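Local structure of suppressor protein STP22 of temperature-sensitive alpha-factor receptor and arginine permease (Saccharomyces cerevisiae, 3R3Q) at residues Y27-T32 / M92-P97; L63-Y68 / M87-M92; L38-N43 / M141-V146. The protein probably binds ubiquitin and ESCRT-0 through its UEV domain as the Vps23 subunit of ESCRT-I, which would bring that complex to endosomes for protein sorting. The protein carries 1 engineered substitution. All coordinates share one frame; numbering follows the deposited sequence.

Interaction 1 (Y27-T32 / M92-P97). With ZN (zinc ion), chain I.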
ATOM      1  N   TYR A  27     -10.253  13.513   5.751  1.00  8.73           N
ATOM      2  CA  TYR A  27     -10.970  12.566   4.898  1.00  9.07           C
ATOM      3  C   TYR A  27     -12.453  12.866   4.722  1.00 10.87           C
ATOM      4  O   TYR A  27     -13.170  13.094   5.689  1.00 12.50           O
ATOM      5  CB  TYR A  27     -10.727  11.111   5.382  1.00  8.62           C
ATOM      6  CG  TYR A  27      -9.300  10.749   5.096  1.00  7.90           C
ATOM      7  CD1 TYR A  27      -8.939  10.200   3.872  1.00  8.28           C
ATOM      8  CD2 TYR A  27      -8.295  11.046   6.008  1.00  7.22           C
ATOM      9  CE1 TYR A  27      -7.626   9.921   3.575  1.00  7.06           C
ATOM     10  CE2 TYR A  27      -6.966  10.775   5.721  1.00  7.88           C
ATOM     11  CZ  TYR A  27      -6.635  10.220   4.493  1.00  7.05           C
ATOM     12  OH  TYR A  27      -5.317   9.958   4.178  1.00  7.25           O
ATOM     13  N   ASN A  28     -12.903  12.846   3.472  1.00 10.42           N
ATOM     14  CA  ASN A  28     -14.317  13.006   3.165  1.00 12.08           C
ATOM     15  C   ASN A  28     -15.161  11.949   3.883  1.00 13.70           C
ATOM     16  O   ASN A  28     -16.252  12.237   4.373  1.00 16.64           O
ATOM     17  CB  ASN A  28     -14.506  12.906   1.652  1.00 14.41           C
ATOM     18  CG  ASN A  28     -15.887  13.335   1.196  1.00 28.22           C
ATOM     19  OD1 ASN A  28     -16.456  14.292   1.716  1.00 31.75           O
ATOM     20  ND2 ASN A  28     -16.426  12.635   0.201  1.00 33.00           N
ATOM     21  N   ASP A  29     -14.643  10.726   3.947  1.00  9.83           N
ATOM     22  CA  ASP A  29     -15.323   9.622   4.618  1.00 10.10           C
ATOM     23  C   ASP A  29     -14.408   9.104   5.717  1.00 10.82           C
ATOM     24  O   ASP A  29     -13.658   8.145   5.527  1.00 10.35           O
ATOM     25  CB  ASP A  29     -15.638   8.521   3.606  1.00 12.55           C
ATOM     26  CG  ASP A  29     -16.495   7.413   4.175  1.00 11.76           C
ATOM     27  OD1 ASP A  29     -16.663   7.318   5.414  1.00 13.05           O
ATOM     28  OD2 ASP A  29     -16.990   6.621   3.341  1.00 13.39           O
ATOM     29  N   GLY A  30     -14.457   9.764   6.867  1.00 11.14           N
ATOM     30  CA  GLY A  30     -13.558   9.437   7.957  1.00 11.27           C
ATOM     31  C   GLY A  30     -13.818   8.074   8.564  1.00  8.18           C
ATOM     32  O   GLY A  30     -12.879   7.392   8.982  1.00 10.46           O
ATOM     33  N   ARG A  31     -15.085   7.676   8.640  1.00  9.61           N
ATOM     34  CA  ARG A  31     -15.414   6.387   9.246  1.00 10.13           C
ATOM     35  C   ARG A  31     -14.821   5.242   8.435  1.00 10.29           C
ATOM     36  O   ARG A  31     -14.214   4.315   8.980  1.00  8.76           O
ATOM     37  CB  ARG A  31     -16.931   6.210   9.380  1.00 14.71           C
ATOM     38  CG  ARG A  31     -17.327   4.865   9.959  1.00 18.20           C
ATOM     39  CD  ARG A  31     -16.661   4.617  11.308  1.00 24.61           C
ATOM     40  NE  ARG A  31     -17.092   5.589  12.310  1.00 28.22           N
ATOM     41  CZ  ARG A  31     -16.534   5.729  13.508  1.00 27.84           C
ATOM     42  NH1 ARG A  31     -15.518   4.954  13.864  1.00 28.75           N
ATOM     43  NH2 ARG A  31     -16.996   6.644  14.353  1.00 32.85           N
ATOM     44  N   THR A  32     -14.993   5.305   7.125  1.00 10.04           N
ATOM     45  CA  THR A  32     -14.454   4.266   6.260  1.00  7.85           C
ATOM     46  C   THR A  32     -12.927   4.289   6.238  1.00  7.04           C
ATOM     47  O   THR A  32     -12.287   3.237   6.267  1.00  7.56           O
ATOM     48  CB  THR A  32     -15.048   4.400   4.845  1.00  8.49           C
ATOM     49  OG1 THR A  32     -16.462   4.138   4.927  1.00  9.56           O
ATOM     50  CG2 THR A  32     -14.398   3.426   3.866  1.00  9.49           C
ATOM     51  N   MET A  92     -10.362  11.294  -0.761  1.00  8.71           N
ATOM     52  CA  MET A  92     -11.657  10.798  -1.224  1.00  8.26           C
ATOM     53  C   MET A  92     -11.840   9.290  -1.087  1.00 10.53           C
ATOM     54  O   MET A  92     -12.814   8.742  -1.605  1.00 10.91           O
ATOM     55  CB  MET A  92     -11.912  11.217  -2.676  1.00 12.14           C
ATOM     56  CG  MET A  92     -12.245  12.692  -2.816  1.00 14.10           C
ATOM     57  SD  MET A  92     -13.817  13.119  -2.033  1.00 20.97           S
ATOM     58  CE  MET A  92     -14.960  12.121  -2.988  1.00 25.93           C
ATOM     59  N   TYR A  93     -10.920   8.619  -0.401  1.00  8.05           N
ATOM     60  CA  TYR A  93     -11.064   7.178  -0.151  1.00  9.28           C
ATOM     61  C   TYR A  93     -12.450   6.882   0.448  1.00  8.13           C
ATOM     62  O   TYR A  93     -12.889   7.597   1.337  1.00  8.52           O
ATOM     63  CB  TYR A  93      -9.945   6.676   0.782  1.00  8.94           C
ATOM     64  CG  TYR A  93     -10.040   5.196   1.037  1.00  7.32           C
ATOM     65  CD1 TYR A  93      -9.569   4.289   0.110  1.00  7.49           C
ATOM     66  CD2 TYR A  93     -10.644   4.706   2.198  1.00  7.45           C
ATOM     67  CE1 TYR A  93      -9.684   2.932   0.320  1.00  6.97           C
ATOM     68  CE2 TYR A  93     -10.765   3.342   2.422  1.00  6.91           C
ATOM     69  CZ  TYR A  93     -10.286   2.462   1.469  1.00  6.32           C
ATOM     70  OH  TYR A  93     -10.394   1.099   1.653  1.00  6.58           O
ATOM     71  N   PRO A  94     -13.144   5.824  -0.010  1.00  7.91           N
ATOM     72  CA  PRO A  94     -12.742   4.783  -0.959  1.00  8.61           C
ATOM     73  C   PRO A  94     -13.152   5.059  -2.397  1.00  8.97           C
ATOM     74  O   PRO A  94     -12.970   4.169  -3.226  1.00 10.99           O
ATOM     75  CB  PRO A  94     -13.506   3.561  -0.448  1.00 10.75           C
ATOM     76  CG  PRO A  94     -14.791   4.143   0.033  1.00  8.99           C
ATOM     77  CD  PRO A  94     -14.392   5.458   0.693  1.00 10.00           C
ATOM     78  N   VAL A  95     -13.699   6.231  -2.697  1.00  8.92           N
ATOM     79  CA  VAL A  95     -14.035   6.556  -4.079  1.00  9.40           C
ATOM     80  C   VAL A  95     -12.778   6.524  -4.933  1.00 10.65           C
ATOM     81  O   VAL A  95     -12.787   6.037  -6.064  1.00 13.47           O
ATOM     82  CB  VAL A  95     -14.716   7.925  -4.181  1.00 10.69           C
ATOM     83  CG1 VAL A  95     -14.990   8.279  -5.639  1.00 14.86           C
ATOM     84  CG2 VAL A  95     -16.010   7.920  -3.385  1.00 14.59           C
ATOM     85  N   LYS A  96     -11.692   7.047  -4.382  1.00  9.99           N
ATOM     86  CA  LYS A  96     -10.383   6.927  -4.997  1.00 11.41           C
ATOM     87  C   LYS A  96      -9.565   5.906  -4.231  1.00 11.76           C
ATOM     88  O   LYS A  96      -9.581   5.895  -3.002  1.00 11.13           O
ATOM     89  CB  LYS A  96      -9.674   8.275  -4.971  1.00 12.14           C
ATOM     90  CG  LYS A  96     -10.405   9.346  -5.772  1.00 17.09           C
ATOM     91  CD  LYS A  96      -9.541  10.577  -5.990  1.00 27.67           C
ATOM     92  CE  LYS A  96     -10.270  11.610  -6.834  1.00 37.88           C
ATOM     93  NZ  LYS A  96      -9.410  12.790  -7.134  1.00 39.16           N
ATOM     94  N   PRO A  97      -8.838   5.047  -4.947  1.00  8.71           N
ATOM     95  CA  PRO A  97      -8.055   3.997  -4.296  1.00 10.51           C
ATOM     96  C   PRO A  97      -6.737   4.541  -3.749  1.00  9.97           C
ATOM     97  O   PRO A  97      -6.316   5.643  -4.131  1.00 10.65           O
ATOM     98  CB  PRO A  97      -7.766   3.030  -5.447  1.00 12.26           C
ATOM     99  CG  PRO A  97      -7.678   3.910  -6.629  1.00 13.95           C
ATOM    100  CD  PRO A  97      -8.738   4.968  -6.418  1.00 13.47           C
TER
HETATM  101 ZN    ZN I 168     -18.112   5.213   4.142  0.88 14.53          ZN
HETATM  102  O   HOH W   1     -15.390   9.550   0.042  0.82 16.15           O
HETATM  103  O   HOH W   2     -12.287   9.752   2.734  1.00 11.57           O

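Interaction 2 (L63-Y68 / M87-M92)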
ATOM      1  N   LEU A  63      -1.818  17.211   3.253  1.00  7.28           N
ATOM      2  CA  LEU A  63      -1.544  16.299   4.358  1.00  7.63           C
ATOM      3  C   LEU A  63      -2.405  15.045   4.226  1.00  7.14           C
ATOM      4  O   LEU A  63      -3.624  15.129   4.082  1.00  8.55           O
ATOM      5  CB  LEU A  63      -1.851  16.996   5.679  1.00  9.75           C
ATOM      6  CG  LEU A  63      -1.581  16.181   6.938  1.00  9.95           C
ATOM      7  CD1 LEU A  63      -0.094  15.958   7.116  1.00  9.67           C
ATOM      8  CD2 LEU A  63      -2.173  16.905   8.142  1.00 13.46           C
ATOM      9  N   LEU A  64      -1.762  13.880   4.269  1.00  7.39           N
ATOM     10  CA  LEU A  64      -2.478  12.616   4.125  1.00  7.61           C
ATOM     11  C   LEU A  64      -1.963  11.583   5.107  1.00  7.07           C
ATOM     12  O   LEU A  64      -0.832  11.661   5.577  1.00  8.27           O
ATOM     13  CB  LEU A  64      -2.319  12.045   2.708  1.00  7.98           C
ATOM     14  CG  LEU A  64      -3.008  12.791   1.567  1.00  6.44           C
ATOM     15  CD1 LEU A  64      -2.681  12.097   0.240  1.00  8.80           C
ATOM     16  CD2 LEU A  64      -4.506  12.850   1.753  1.00  7.75           C
ATOM     17  N   LEU A  65      -2.808  10.605   5.401  1.00  5.94           N
ATOM     18  CA  LEU A  65      -2.359   9.391   6.057  1.00  7.64           C
ATOM     19  C   LEU A  65      -1.606   8.503   5.069  1.00  6.99           C
ATOM     20  O   LEU A  65      -2.066   8.267   3.935  1.00  7.65           O
ATOM     21  CB  LEU A  65      -3.555   8.630   6.631  1.00  9.66           C
ATOM     22  CG  LEU A  65      -3.297   7.259   7.255  1.00  8.27           C
ATOM     23  CD1 LEU A  65      -2.611   7.407   8.596  1.00 11.81           C
ATOM     24  CD2 LEU A  65      -4.629   6.528   7.405  1.00 12.15           C
ATOM     25  N   SER A  66      -0.460   7.995   5.524  1.00  7.50           N
ATOM     26  CA  SER A  66       0.364   7.068   4.767  1.00  7.89           C
ATOM     27  C   SER A  66       0.603   5.814   5.616  1.00  8.76           C
ATOM     28  O   SER A  66       0.741   5.894   6.832  1.00  9.71           O
ATOM     29  CB  SER A  66       1.692   7.735   4.384  1.00  9.97           C
ATOM     30  OG  SER A  66       2.543   6.834   3.684  1.00 11.80           O
ATOM     31  N   ILE A  67       0.628   4.656   4.973  1.00  7.30           N
ATOM     32  CA  ILE A  67       0.886   3.399   5.671  1.00  7.68           C
ATOM     33  C   ILE A  67       2.088   2.771   5.006  1.00  7.64           C
ATOM     34  O   ILE A  67       2.119   2.621   3.781  1.00  9.49           O
ATOM     35  CB  ILE A  67      -0.334   2.479   5.617  1.00  8.58           C
ATOM     36  CG1 ILE A  67      -1.456   3.078   6.482  1.00 14.31           C
ATOM     37  CG2 ILE A  67       0.017   1.074   6.134  1.00 10.66           C
ATOM     38  CD1 ILE A  67      -2.808   2.441   6.249  1.00 18.08           C
ATOM     39  N   TYR A  68       3.102   2.443   5.797  1.00  7.62           N
ATOM     40  CA  TYR A  68       4.373   2.037   5.222  1.00  7.60           C
ATOM     41  C   TYR A  68       4.932   0.829   5.964  1.00  7.95           C
ATOM     42  O   TYR A  68       4.492   0.493   7.057  1.00  8.57           O
ATOM     43  CB  TYR A  68       5.360   3.221   5.235  1.00  9.26           C
ATOM     44  CG  TYR A  68       5.896   3.542   6.610  1.00  8.60           C
ATOM     45  CD1 TYR A  68       7.184   3.169   6.970  1.00 11.67           C
ATOM     46  CD2 TYR A  68       5.097   4.170   7.571  1.00  9.28           C
ATOM     47  CE1 TYR A  68       7.683   3.429   8.238  1.00 11.20           C
ATOM     48  CE2 TYR A  68       5.592   4.434   8.842  1.00 10.19           C
ATOM     49  CZ  TYR A  68       6.882   4.061   9.160  1.00  9.92           C
ATOM     50  OH  TYR A  68       7.368   4.313  10.419  1.00 12.66           O
ATOM     51  N   MET A  87       2.203   3.268   1.098  1.00  7.73           N
ATOM     52  CA  MET A  87       0.851   3.516   0.598  1.00  7.21           C
ATOM     53  C   MET A  87       0.399   4.901   1.053  1.00  8.73           C
ATOM     54  O   MET A  87       0.738   5.342   2.157  1.00  9.29           O
ATOM     55  CB  MET A  87      -0.124   2.451   1.150  1.00 10.64           C
ATOM     56  CG  MET A  87      -1.639   2.748   0.990  1.00 14.82           C
ATOM     57  SD  MET A  87      -2.726   1.546   1.829  1.00 17.26           S
ATOM     58  CE  MET A  87      -2.519   0.131   0.761  1.00 16.05           C
ATOM     59  N   TRP A  88      -0.373   5.575   0.209  1.00  8.13           N
ATOM     60  CA  TRP A  88      -0.974   6.844   0.569  1.00  7.53           C
ATOM     61  C   TRP A  88      -2.472   6.729   0.386  1.00  8.39           C
ATOM     62  O   TRP A  88      -2.933   6.263  -0.654  1.00  9.29           O
ATOM     63  CB  TRP A  88      -0.480   7.940  -0.365  1.00  9.58           C
ATOM     64  CG  TRP A  88       0.979   8.205  -0.284  1.00  9.56           C
ATOM     65  CD1 TRP A  88       1.986   7.501  -0.901  1.00  9.71           C
ATOM     66  CD2 TRP A  88       1.613   9.271   0.426  1.00  9.10           C
ATOM     67  NE1 TRP A  88       3.202   8.070  -0.607  1.00 11.38           N
ATOM     68  CE2 TRP A  88       2.999   9.155   0.206  1.00 10.76           C
ATOM     69  CE3 TRP A  88       1.140  10.318   1.230  1.00 10.68           C
ATOM     70  CZ2 TRP A  88       3.920  10.051   0.753  1.00 13.22           C
ATOM     71  CZ3 TRP A  88       2.052  11.207   1.763  1.00 11.55           C
ATOM     72  CH2 TRP A  88       3.427  11.066   1.526  1.00 13.42           C
ATOM     73  N   VAL A  89      -3.234   7.138   1.396  1.00  7.29           N
ATOM     74  CA  VAL A  89      -4.688   7.061   1.306  1.00  6.99           C
ATOM     75  C   VAL A  89      -5.234   8.435   0.884  1.00  6.81           C
ATOM     76  O   VAL A  89      -5.100   9.406   1.619  1.00  7.55           O
ATOM     77  CB  VAL A  89      -5.305   6.618   2.644  1.00  7.39           C
ATOM     78  CG1 VAL A  89      -6.796   6.358   2.475  1.00  8.73           C
ATOM     79  CG2 VAL A  89      -4.607   5.359   3.155  1.00 10.17           C
ATOM     80  N   PRO A  90      -5.830   8.519  -0.307  1.00  6.91           N
ATOM     81  CA  PRO A  90      -6.323   9.822  -0.765  1.00  7.75           C
ATOM     82  C   PRO A  90      -7.545  10.302   0.029  1.00  7.30           C
ATOM     83  O   PRO A  90      -8.313   9.504   0.588  1.00  7.71           O
ATOM     84  CB  PRO A  90      -6.707   9.549  -2.227  1.00  8.85           C
ATOM     85  CG  PRO A  90      -7.129   8.103  -2.219  1.00 10.82           C
ATOM     86  CD  PRO A  90      -6.138   7.443  -1.272  1.00  8.49           C
ATOM     87  N   SER A  91      -7.738  11.618   0.049  1.00  8.33           N
ATOM     88  CA  SER A  91      -8.781  12.200   0.876  1.00  8.31           C
ATOM     89  C   SER A  91     -10.193  11.751   0.479  1.00  8.47           C
ATOM     90  O   SER A  91     -11.115  11.804   1.297  1.00  8.96           O
ATOM     91  CB  SER A  91      -8.658  13.732   0.890  1.00  7.96           C
ATOM     92  OG  SER A  91      -8.753  14.262  -0.425  1.00  9.60           O
ATOM     93  N   MET A  92     -10.362  11.294  -0.761  1.00  8.71           N
ATOM     94  CA  MET A  92     -11.657  10.798  -1.224  1.00  8.26           C
ATOM     95  C   MET A  92     -11.840   9.290  -1.087  1.00 10.53           C
ATOM     96  O   MET A  92     -12.814   8.742  -1.605  1.00 10.91           O
ATOM     97  CB  MET A  92     -11.912  11.217  -2.676  1.00 12.14           C
ATOM     98  CG  MET A  92     -12.245  12.692  -2.816  1.00 14.10           C
ATOM     99  SD  MET A  92     -13.817  13.119  -2.033  1.00 20.97           S
ATOM    100  CE  MET A  92     -14.960  12.121  -2.988  1.00 25.93           C
TER

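Interaction 3 (L38-N43 / M141-V146)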
ATOM      1  N   LEU A  38      -7.304   0.760  10.000  0.63  8.03           N
ATOM      2  CA  LEU A  38      -7.097  -0.098  11.156  0.63  9.23           C
ATOM      3  C   LEU A  38      -7.168  -1.589  10.794  0.63  8.70           C
ATOM      4  O   LEU A  38      -6.410  -2.411  11.314  0.63 10.10           O
ATOM      5  CB  LEU A  38      -8.114   0.243  12.245  0.63 10.68           C
ATOM      6  CG  LEU A  38      -7.857  -0.338  13.624  0.63 11.19           C
ATOM      7  CD1 LEU A  38      -6.591   0.246  14.246  0.63 11.97           C
ATOM      8  CD2 LEU A  38      -9.060  -0.063  14.486  0.63 10.54           C
ATOM      9  N   ALA A  39      -8.072  -1.953   9.891  1.00  8.21           N
ATOM     10  CA  ALA A  39      -8.139  -3.339   9.464  1.00  8.81           C
ATOM     11  C   ALA A  39      -6.848  -3.744   8.757  1.00  8.59           C
ATOM     12  O   ALA A  39      -6.357  -4.859   8.944  1.00 10.15           O
ATOM     13  CB  ALA A  39      -9.330  -3.568   8.564  1.00  8.43           C
ATOM     14  N   LEU A  40      -6.312  -2.847   7.938  1.00  6.51           N
ATOM     15  CA  LEU A  40      -5.054  -3.129   7.254  1.00  8.40           C
ATOM     16  C   LEU A  40      -3.946  -3.348   8.278  1.00  9.04           C
ATOM     17  O   LEU A  40      -3.183  -4.311   8.181  1.00  9.97           O
ATOM     18  CB  LEU A  40      -4.691  -1.996   6.295  1.00  8.82           C
ATOM     19  CG  LEU A  40      -3.413  -2.203   5.481  1.00  9.16           C
ATOM     20  CD1 LEU A  40      -3.581  -3.355   4.497  1.00 10.70           C
ATOM     21  CD2 LEU A  40      -3.040  -0.927   4.737  1.00  9.84           C
ATOM     22  N   LEU A  41      -3.859  -2.462   9.266  1.00  8.06           N
ATOM     23  CA  LEU A  41      -2.791  -2.559  10.263  1.00  8.33           C
ATOM     24  C   LEU A  41      -2.928  -3.835  11.096  1.00 10.58           C
ATOM     25  O   LEU A  41      -1.928  -4.465  11.448  1.00 12.95           O
ATOM     26  CB  LEU A  41      -2.799  -1.334  11.179  1.00  9.00           C
ATOM     27  CG  LEU A  41      -2.488  -0.018  10.474  1.00  8.61           C
ATOM     28  CD1 LEU A  41      -2.673   1.153  11.442  1.00 11.33           C
ATOM     29  CD2 LEU A  41      -1.075  -0.042   9.928  1.00 11.55           C
ATOM     30  N   ASP A  42      -4.165  -4.208  11.420  1.00  9.63           N
ATOM     31  CA  ASP A  42      -4.408  -5.427  12.184  1.00 12.06           C
ATOM     32  C   ASP A  42      -4.022  -6.691  11.433  1.00 16.25           C
ATOM     33  O   ASP A  42      -3.581  -7.670  12.033  1.00 20.17           O
ATOM     34  CB  ASP A  42      -5.883  -5.517  12.570  1.00 13.59           C
ATOM     35  CG  ASP A  42      -6.123  -5.142  13.994  1.00 24.96           C
ATOM     36  OD1 ASP A  42      -5.224  -4.518  14.602  1.00 28.79           O
ATOM     37  OD2 ASP A  42      -7.211  -5.469  14.507  1.00 29.40           O
ATOM     38  N   ASN A  43      -4.199  -6.687  10.125  1.00 11.35           N
ATOM     39  CA  ASN A  43      -3.936  -7.889   9.355  1.00 16.47           C
ATOM     40  C   ASN A  43      -2.498  -7.993   8.878  1.00 14.85           C
ATOM     41  O   ASN A  43      -2.018  -9.087   8.589  1.00 16.86           O
ATOM     42  CB  ASN A  43      -4.916  -8.009   8.198  1.00 19.28           C
ATOM     43  CG  ASN A  43      -6.308  -8.395   8.666  1.00 27.21           C
ATOM     44  OD1 ASN A  43      -7.236  -7.588   8.632  1.00 32.07           O
ATOM     45  ND2 ASN A  43      -6.450  -9.629   9.138  1.00 31.90           N
ATOM     46  N   MET A 141     -14.569  -2.787  -2.204  1.00  7.82           N
ATOM     47  CA  MET A 141     -13.146  -3.063  -2.059  1.00  7.44           C
ATOM     48  C   MET A 141     -12.557  -2.316  -0.864  1.00  9.06           C
ATOM     49  O   MET A 141     -13.221  -1.466  -0.273  1.00 11.92           O
ATOM     50  CB  MET A 141     -12.425  -2.710  -3.361  1.00  7.13           C
ATOM     51  CG  MET A 141     -12.889  -3.592  -4.523  1.00  8.40           C
ATOM     52  SD  MET A 141     -11.903  -3.276  -5.984  1.00  8.63           S
ATOM     53  CE  MET A 141     -12.476  -4.589  -7.050  1.00  7.59           C
ATOM     54  N   ASN A 142     -11.316  -2.628  -0.511  1.00  6.62           N
ATOM     55  CA  ASN A 142     -10.698  -2.015   0.659  1.00  6.83           C
ATOM     56  C   ASN A 142      -9.176  -2.069   0.554  1.00  9.03           C
ATOM     57  O   ASN A 142      -8.645  -2.511  -0.461  1.00  8.48           O
ATOM     58  CB  ASN A 142     -11.210  -2.683   1.944  1.00  7.03           C
ATOM     59  CG  ASN A 142     -10.869  -4.155   2.018  1.00  8.96           C
ATOM     60  OD1 ASN A 142      -9.812  -4.586   1.562  1.00 10.77           O
ATOM     61  ND2 ASN A 142     -11.774  -4.942   2.581  1.00 13.73           N
ATOM     62  N   LEU A 143      -8.481  -1.574   1.574  1.00  7.37           N
ATOM     63  CA  LEU A 143      -7.020  -1.499   1.535  1.00  7.71           C
ATOM     64  C   LEU A 143      -6.373  -2.874   1.615  1.00  6.83           C
ATOM     65  O   LEU A 143      -5.347  -3.126   0.972  1.00  8.37           O
ATOM     66  CB  LEU A 143      -6.504  -0.607   2.663  1.00  6.52           C
ATOM     67  CG  LEU A 143      -7.038   0.826   2.670  1.00  7.67           C
ATOM     68  CD1 LEU A 143      -6.567   1.537   3.928  1.00  9.60           C
ATOM     69  CD2 LEU A 143      -6.576   1.594   1.431  1.00 10.11           C
ATOM     70  N   ILE A 144      -6.969  -3.767   2.400  1.00  7.71           N
ATOM     71  CA  ILE A 144      -6.447  -5.127   2.510  1.00  8.35           C
ATOM     72  C   ILE A 144      -6.403  -5.815   1.144  1.00  8.65           C
ATOM     73  O   ILE A 144      -5.416  -6.475   0.804  1.00  9.38           O
ATOM     74  CB  ILE A 144      -7.274  -5.959   3.491  1.00  9.53           C
ATOM     75  CG1 ILE A 144      -7.024  -5.491   4.925  1.00  8.88           C
ATOM     76  CG2 ILE A 144      -6.927  -7.437   3.370  1.00 12.68           C
ATOM     77  CD1 ILE A 144      -8.053  -6.000   5.910  1.00 13.69           C
ATOM     78  N   MET A 145      -7.464  -5.655   0.358  1.00  9.04           N
ATOM     79  CA  MET A 145      -7.509  -6.272  -0.968  1.00  8.23           C
ATOM     80  C   MET A 145      -6.390  -5.765  -1.859  1.00 10.25           C
ATOM     81  O   MET A 145      -5.838  -6.530  -2.647  1.00 10.48           O
ATOM     82  CB  MET A 145      -8.869  -6.037  -1.618  1.00  9.45           C
ATOM     83  CG  MET A 145      -9.993  -6.745  -0.889  1.00 10.10           C
ATOM     84  SD  MET A 145     -11.572  -6.365  -1.665  1.00 13.11           S
ATOM     85  CE  MET A 145     -11.432  -7.255  -3.207  1.00 24.62           C
ATOM     86  N   VAL A 146      -6.050  -4.484  -1.736  1.00  8.46           N
ATOM     87  CA  VAL A 146      -4.984  -3.917  -2.549  1.00  8.67           C
ATOM     88  C   VAL A 146      -3.647  -4.562  -2.172  1.00  9.42           C
ATOM     89  O   VAL A 146      -2.866  -4.948  -3.046  1.00  9.88           O
ATOM     90  CB  VAL A 146      -4.913  -2.376  -2.429  1.00  9.41           C
ATOM     91  CG1 VAL A 146      -3.723  -1.851  -3.199  1.00 11.00           C
ATOM     92  CG2 VAL A 146      -6.202  -1.732  -2.966  1.00 10.26           C
TER

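Interaction 1 (Y27-T32 / M92-P97)
Asn28, Asp29 and Thr32 meet Met92, Tyr93 and Pro94 in a water-bridged surface contact between the start of helix 30-43 and the loop leading from strand 82-88 to strand 99-102. With its CG anti to the backbone N (chi1 -168°), Asn28 lays ND2 3.5 Å from SD of Met92, whose bent thioether chain curls back to it. Thr32 adds a methyl, CG2, which rests 3.8 Å from CD of Pro94, the two side chains crossing at about a right angle. Two waters bridge the segments: one joins backbone to backbone, accepting from Asp29 N and donating to Tyr93 O (2.6 Å); the other joins Asn28 ND2 to Met92 O. The Tyr93-Pro94 peptide is cis, within the Pro-x-x-Tyr-Pro sequence familiar from the ubiquitin-conjugating fold, and this turn sets Pro94 CB 3.8 Å above the centre of the Tyr93 ring. Tyr93 reaches past the contact to hydrogen-bond Asp36 through its OH. Aspartate suits position 29 twice over. At the N-cap, Asp29 OD1 accepts from Thr32 N (3.1 Å), the N-H arriving from above the carboxylate plane; Asp29 OD2 binds the zinc ion at 2.0 Å. Thr32 OG1, one helical turn on, ligates the same zinc at 2.1 Å, and two atoms from outside the two segments complete the site.

Interaction 2 (L63-Y68 / M87-M92)
Ser66 carries its OG anti to its own backbone N (chi1 178°), which points the hydroxyl at Met87 O, while the CG of Trp88 stands anti to its carbonyl carbon (chi1 -64°), on the side of the sheet where Ser66 lies. Ser66 CB lies over the face of the six-membered ring of Trp88, 4.3 Å from its centroid, a CH-pi contact. At the ring edge, near its plane, Leu64 CB approaches CE3 of the same indole at 4.1 Å. Serine suits this place because it is small enough to slip beneath the indole and polar enough to serve the backbone: its OG donates to Met87 O (2.8 Å). That oxygen also accepts from Ile67 N (2.9 Å), and the two donors arrive from opposite faces of the carbonyl plane, so the acceptor is gripped on both sides. The partners form the antiparallel hairpin of strands 61-72 and 82-88, with Ser66 and Trp88 a non-hydrogen-bonded pair and Ile67 and Met87 a hydrogen-bonded one. Met87 N returns a bond to Ile67 O at 2.8 Å. Beyond Trp88, Val89 N gives a nearly straight bond to Leu65 O (3.0 Å, N-H...O 176°), but Leu65 N and Val89 O both turn to the hydroxyl of Tyr27, which bridges the two segments there. Leu64 packs beside it, CD2 lying 3.5 Å from Val89 O. Ile67 and Met87 look out on the face packed by Leu40 of helix 30-43, Trp88 meets Phe54 and Trp127 on the other, and strands 47-55 and 99-102 flank the hairpin to complete the sheet.

Interaction 3 (L38-N43 / M141-V146)
Ile144 and Leu40 interlock where helix 30-43 meets the first turn of helix 143-152, each pushing its side chain against the backbone of the other. Ile144 is the larger bump: with CG1 anti to its carbonyl carbon (chi1 -71°), that methylene settles on the helix surface, 3.9 Å from Leu40 CA. Its CD1 then drops into the shallow hollow over Ala39, 3.8 Å from the methyl CB and 3.7 Å from the Ala39 carbonyl O, with the side chain of Asn43 crossing that of Ile144 at about a right angle. Alanine suits this place because its single methyl leaves the neighbouring CD1 of Ile144 room against the helix. In return Leu40 sends CD1 to the start of the other helix, where it lies 3.9 Å from Leu143 O and equally near Ile144 CA. Its second methyl, CD2, meets Leu143 CB at 4.1 Å, the two leucines likewise crossing steeply. An alanine in place of Ile144 would probably leave a gap over Ala39 and Leu40 CA, because CG1 and CD1 fill that hollow. The turn that carries Leu143 and Ile144 is fixed by Asn142, the N-cap, whose OD1 accepts from Met145 N (2.8 Å), the donor lying nearly along the C=O axis. Toward the interior, Leu40 and Leu143 continue onto Met87 of the sheet, so the two helices share one hydrophobic core of the UBC-like domain. Being built mainly from aliphatic groups, some resting against backbone carbonyls, the junction depends on complementary shape rather than on directed bonds.

Overall arrangement
From the N terminus, the chain leaves helix 13-23 and enters interaction 1 at the start of helix 30-43; the same helix supplies the first segment of interaction 3 two turns later. Strand 61-72 and its hairpin partner then close the short loop of interaction 2, which is nested inside both longer ones. The chain runs straight on from 87-92, sharing Met92, to close interaction 1, and only at helix 143-152 does interaction 3 close. Interactions 1 and 3 therefore cross, pinning helix 30-43 near both ends. Leu40 of interaction 3 packs on Ile67 and Met87 of interaction 2, and Tyr93 approaches Asn142, tying the sheet and the loop to helices 30-43 and 143-152.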